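Local coordinates for protein reducing end xylose-releasing exo-oligoxylanase (Paenibacillus barengoltzii G22, PDB 5YXT) that probably hydrolyses xylo-oligosaccharides from their reducing ends, releasing xylose, as a family 8 glycoside hydrolase acting in xylan breakdown, at residues Thr236-Glu241 with Gly287-Phe292; Trp281-Val286 with Ser329-Gly334. All blocks are in the same frame, centred on the assembly; numbering follows the deposited sequence.

Contact 1: Thr236-Glu241 with Gly287-Phe292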
# COMPACT_ATOMS: atom_id res chain seq x y z
N THR C 236 -0.93 16.72 -1.65
CA THR C 236 0.31 16.34 -0.99
C THR C 236 0.24 16.40 0.52
O THR C 236 1.08 15.80 1.19
CB THR C 236 1.46 17.26 -1.42
OG1 THR C 236 1.20 18.58 -0.92
CG2 THR C 236 1.61 17.29 -2.95
N GLY C 237 -0.71 17.16 1.06
CA GLY C 237 -0.72 17.42 2.49
C GLY C 237 0.28 18.44 2.97
O GLY C 237 0.27 18.77 4.16
N LEU C 238 1.14 18.97 2.08
CA LEU C 238 2.21 19.87 2.49
C LEU C 238 1.68 21.26 2.80
O LEU C 238 0.89 21.82 2.04
CB LEU C 238 3.28 19.97 1.40
CG LEU C 238 3.91 18.66 0.91
CD1 LEU C 238 4.85 18.93 -0.25
CD2 LEU C 238 4.65 17.97 2.05
N ALA C 239 2.17 21.84 3.92
CA ALA C 239 1.81 23.21 4.23
C ALA C 239 2.97 24.16 3.94
O ALA C 239 4.14 23.76 3.98
CB ALA C 239 1.41 23.35 5.71
N PRO C 240 2.67 25.42 3.64
CA PRO C 240 3.74 26.42 3.50
C PRO C 240 4.29 26.83 4.86
O PRO C 240 3.63 26.68 5.88
CB PRO C 240 3.02 27.59 2.83
CG PRO C 240 1.59 27.48 3.34
CD PRO C 240 1.33 25.99 3.45
N GLU C 241 5.52 27.37 4.85
CA GLU C 241 6.10 27.88 6.09
C GLU C 241 5.29 29.05 6.64
O GLU C 241 4.96 29.08 7.83
CB GLU C 241 7.56 28.29 5.85
CG GLU C 241 8.52 27.12 5.78
CD GLU C 241 9.98 27.55 5.71
OE1 GLU C 241 10.37 28.20 4.70
OE2 GLU C 241 10.74 27.24 6.66
N GLY C 287 -1.76 10.94 6.10
CA GLY C 287 -1.67 9.98 5.02
C GLY C 287 -1.11 10.58 3.74
O GLY C 287 -0.31 9.95 3.05
N LYS C 288 -1.50 11.81 3.43
CA LYS C 288 -1.02 12.44 2.20
C LYS C 288 0.46 12.80 2.30
O LYS C 288 1.21 12.63 1.33
CB LYS C 288 -1.85 13.69 1.88
CG LYS C 288 -3.22 13.37 1.31
CD LYS C 288 -4.14 14.57 1.38
CE LYS C 288 -5.58 14.16 1.16
NZ LYS C 288 -6.40 15.35 0.89
N ILE C 289 0.89 13.32 3.45
CA ILE C 289 2.28 13.70 3.63
C ILE C 289 3.18 12.47 3.58
O ILE C 289 4.21 12.46 2.89
CB ILE C 289 2.46 14.47 4.95
CG1 ILE C 289 1.59 15.73 4.93
CG2 ILE C 289 3.94 14.83 5.18
CD1 ILE C 289 1.41 16.40 6.29
N GLN C 290 2.79 11.39 4.27
CA GLN C 290 3.61 10.19 4.27
C GLN C 290 3.67 9.56 2.89
O GLN C 290 4.71 9.04 2.48
CB GLN C 290 3.09 9.20 5.32
CG GLN C 290 3.29 9.70 6.77
CD GLN C 290 3.02 8.66 7.84
OE1 GLN C 290 2.18 7.76 7.66
NE2 GLN C 290 3.72 8.77 8.96
N ALA C 291 2.56 9.61 2.14
CA ALA C 291 2.58 9.12 0.76
C ALA C 291 3.53 9.94 -0.10
O ALA C 291 4.25 9.39 -0.95
CB ALA C 291 1.17 9.15 0.16
N PHE C 292 3.56 11.26 0.10
CA PHE C 292 4.46 12.10 -0.67
C PHE C 292 5.91 11.72 -0.43
O PHE C 292 6.70 11.66 -1.38
CB PHE C 292 4.24 13.57 -0.33
CG PHE C 292 5.13 14.51 -1.12
CD1 PHE C 292 4.83 14.83 -2.43
CD2 PHE C 292 6.28 15.04 -0.55
CE1 PHE C 292 5.65 15.68 -3.16
CE2 PHE C 292 7.11 15.89 -1.28
CZ PHE C 292 6.79 16.21 -2.58
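Thr236, Leu238 and Phe292 carry this contact, in which the start of the loop, Thr236 to Leu238, lies against the helical turns 287-292. The Phe292 ring is the platform. Its CG is anti to the backbone N (chi1 -179°), which sends the ring toward the loop, where the side chain of Leu238 crosses that of Phe292 at about a right angle. The methyl CD1 of Leu238 sits over one ring face, 4.1 Å from the centroid and displaced toward the rim, a CH-pi contact that suits a branched aliphatic tip. Thr236 runs alongside Phe292, and its CG2 approaches ring atom CD1 obliquely at 4.1 Å. Threonine serves two purposes here: the methyl meets the aromatic ring, while OG1 accepts the backbone N-H of Leu238 at 3.0 Å in a nearly straight bond (166°). This ST turn fixes the bend at Gly237, and OG1 also bonds to the carbonyl of Ile306.

Between Thr236 and Leu238 lies Gly237, whose CA is 4.9 Å from that of Ile289. Its backbone angles would press any CB against the preceding carbonyl, and such an atom would also run into Ile289 CG1, so glycine suits this turn on both counts. Ile289 accordingly packs on bare backbone, its CD1 reaching Gly237 O at 3.4 Å. The carbonyl of Thr236 receives no hydrogen bond across the contact, but the CA of Ile289 makes a CA-H...O approach to it at 3.4 Å. Lys288 touches the loop with CB, then extends away until NZ bonds to the carbonyl of Pro234.

Tyr304 meets the Phe292 ring edge-to-face. Helix 263-276 meets both sides of the contact, Val265 against Ala239 and Ala266 against Ile289, so the loop that follows helix 214-231 joins a packing of helices 263-276 and 281-294.

Contact 2: Trp281-Val286 with Ser329-Gly334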
# COMPACT_ATOMS: atom_id res chain seq x y z
N TRP C 281 -9.99 14.36 9.84
CA TRP C 281 -9.26 14.88 8.69
C TRP C 281 -7.75 14.79 8.90
O TRP C 281 -7.01 14.59 7.94
CB TRP C 281 -9.67 16.33 8.43
CG TRP C 281 -8.83 17.01 7.40
CD1 TRP C 281 -9.06 17.06 6.05
CD2 TRP C 281 -7.63 17.76 7.62
NE1 TRP C 281 -8.07 17.77 5.43
CE2 TRP C 281 -7.18 18.22 6.37
CE3 TRP C 281 -6.89 18.07 8.77
CZ2 TRP C 281 -6.03 18.99 6.22
CZ3 TRP C 281 -5.73 18.83 8.62
CH2 TRP C 281 -5.31 19.28 7.35
N GLN C 282 -7.29 14.94 10.15
CA GLN C 282 -5.86 14.87 10.43
C GLN C 282 -5.25 13.55 9.94
O GLN C 282 -4.13 13.55 9.43
CB GLN C 282 -5.61 15.06 11.93
CG GLN C 282 -6.10 16.42 12.42
CD GLN C 282 -5.91 16.61 13.91
OE1 GLN C 282 -5.73 15.65 14.66
NE2 GLN C 282 -5.94 17.87 14.34
N ARG C 283 -5.97 12.43 10.08
CA ARG C 283 -5.44 11.16 9.58
C ARG C 283 -5.29 11.18 8.07
O ARG C 283 -4.30 10.67 7.53
CB ARG C 283 -6.33 10.00 10.05
CG ARG C 283 -6.80 10.24 11.46
CD ARG C 283 -7.44 9.02 12.14
NE ARG C 283 -6.73 7.78 11.91
CZ ARG C 283 -5.75 7.36 12.68
NH1 ARG C 283 -5.42 8.13 13.68
NH2 ARG C 283 -5.14 6.20 12.47
N GLU C 284 -6.25 11.78 7.37
CA GLU C 284 -6.14 11.88 5.92
C GLU C 284 -4.95 12.76 5.52
O GLU C 284 -4.22 12.43 4.59
CB GLU C 284 -7.43 12.43 5.32
CG GLU C 284 -8.52 11.38 5.16
CD GLU C 284 -9.05 11.32 3.74
OE1 GLU C 284 -8.24 11.12 2.81
OE2 GLU C 284 -10.28 11.48 3.56
N ALA C 285 -4.75 13.88 6.23
CA ALA C 285 -3.64 14.77 5.89
C ALA C 285 -2.29 14.11 6.14
O ALA C 285 -1.38 14.22 5.32
CB ALA C 285 -3.75 16.08 6.68
N VAL C 286 -2.14 13.41 7.27
CA VAL C 286 -0.88 12.71 7.52
C VAL C 286 -0.68 11.61 6.49
O VAL C 286 0.45 11.39 6.01
CB VAL C 286 -0.85 12.17 8.96
CG1 VAL C 286 0.26 11.15 9.13
CG2 VAL C 286 -0.67 13.32 9.97
N SER C 329 3.00 9.40 12.44
CA SER C 329 2.40 8.07 12.43
C SER C 329 1.43 7.85 13.60
O SER C 329 0.63 6.91 13.55
CB SER C 329 3.49 7.00 12.44
OG SER C 329 4.12 6.91 11.17
N LEU C 330 1.50 8.68 14.64
CA LEU C 330 0.46 8.66 15.67
C LEU C 330 -0.93 8.91 15.08
O LEU C 330 -1.93 8.53 15.69
CB LEU C 330 0.77 9.70 16.75
CG LEU C 330 1.90 9.38 17.73
CD1 LEU C 330 2.09 10.54 18.67
CD2 LEU C 330 1.60 8.10 18.53
N ALA C 331 -1.02 9.54 13.91
CA ALA C 331 -2.30 9.75 13.24
C ALA C 331 -2.46 8.91 11.97
O ALA C 331 -3.28 9.24 11.11
CB ALA C 331 -2.49 11.24 12.93
N ALA C 332 -1.69 7.84 11.83
CA ALA C 332 -1.70 7.07 10.59
C ALA C 332 -1.70 5.58 10.90
O ALA C 332 -1.49 5.15 12.04
CB ALA C 332 -0.49 7.42 9.71
N ASP C 333 -1.93 4.79 9.86
CA ASP C 333 -1.90 3.33 9.97
C ASP C 333 -1.60 2.75 8.60
O ASP C 333 -1.85 3.39 7.58
CB ASP C 333 -3.22 2.78 10.51
CG ASP C 333 -3.07 1.42 11.15
OD1 ASP C 333 -2.29 1.31 12.12
OD2 ASP C 333 -3.72 0.47 10.67
N GLY C 334 -1.05 1.54 8.59
CA GLY C 334 -0.69 0.90 7.35
C GLY C 334 0.81 0.83 7.16
O GLY C 334 1.60 1.25 8.02
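Arg283 wraps over the carbonyl of Ala331, and its side chain can be followed around that one oxygen. The approach begins at the backbone, where Arg283 CA makes a CA-H...O contact with Ala331 O. CB touches the same oxygen at 3.3 Å and CG lies 3.7 Å from it. The chain then bends at chi3 (43°), and the turn carries the guanidinium over the peptide: NE is 3.8 Å and CZ 3.5 Å from Ala331 O, which stands above the centre of the guanidinium face. This is an approach to the face, so none of the N-H groups is aimed at the oxygen and no hydrogen bond forms. At the tip, NH1 lies over the Ala331 carbonyl, 3.5 Å from its C, and Leu330 O stands farther off at the guanidinium edge, while NH2 comes obliquely to Ala332 O at 3.8 Å.

A flat, positively charged group suits a place lined by carbonyl oxygens, which it could stabilise electrostatically without direct bonds. Arg283 also has a cation-pi partner in Trp273, and NH2 forms a long, weak ion pair with Glu3. Asp333 OD1 lies 5.7 Å from NH2, and Glu3 is close to Asp333 too, so the arginine may ease the repulsion between the two acids.

One helical turn further on, Val286 completes the join with its two methyls: CG2 rests on Ala331 CB, and CG1 on Ala332 CB at 3.8 Å. Alanines suit these positions because their short side chains let the loop backbone come close to the helix. The turn links helix 318-327 to helix 335-345 and packs on helix 281-294, a helix-to-connection contact as expected in the (alpha/alpha)6 barrel of family 8 glycoside hydrolases.

Contacts 1 and 2 use consecutive turns of helix 281-294, with their centres about 11 Å apart. The loop 236-241 precedes this helix in sequence and the turn 329-334 follows it, so the two pairings interleave along the chain. Gln290, from the helical segment of contact 1, joins them directly: its NE2 is 2.9 Å from Ser329 OG, a probable hydrogen bond, and its OE1 packs on Ala332 CB at 3.4 Å. Helix 263-276 packs against members of both contacts. Each contact centre lies about 18 Å from the centre of the chain, and this geometry ties neither contact to substrate binding or catalysis.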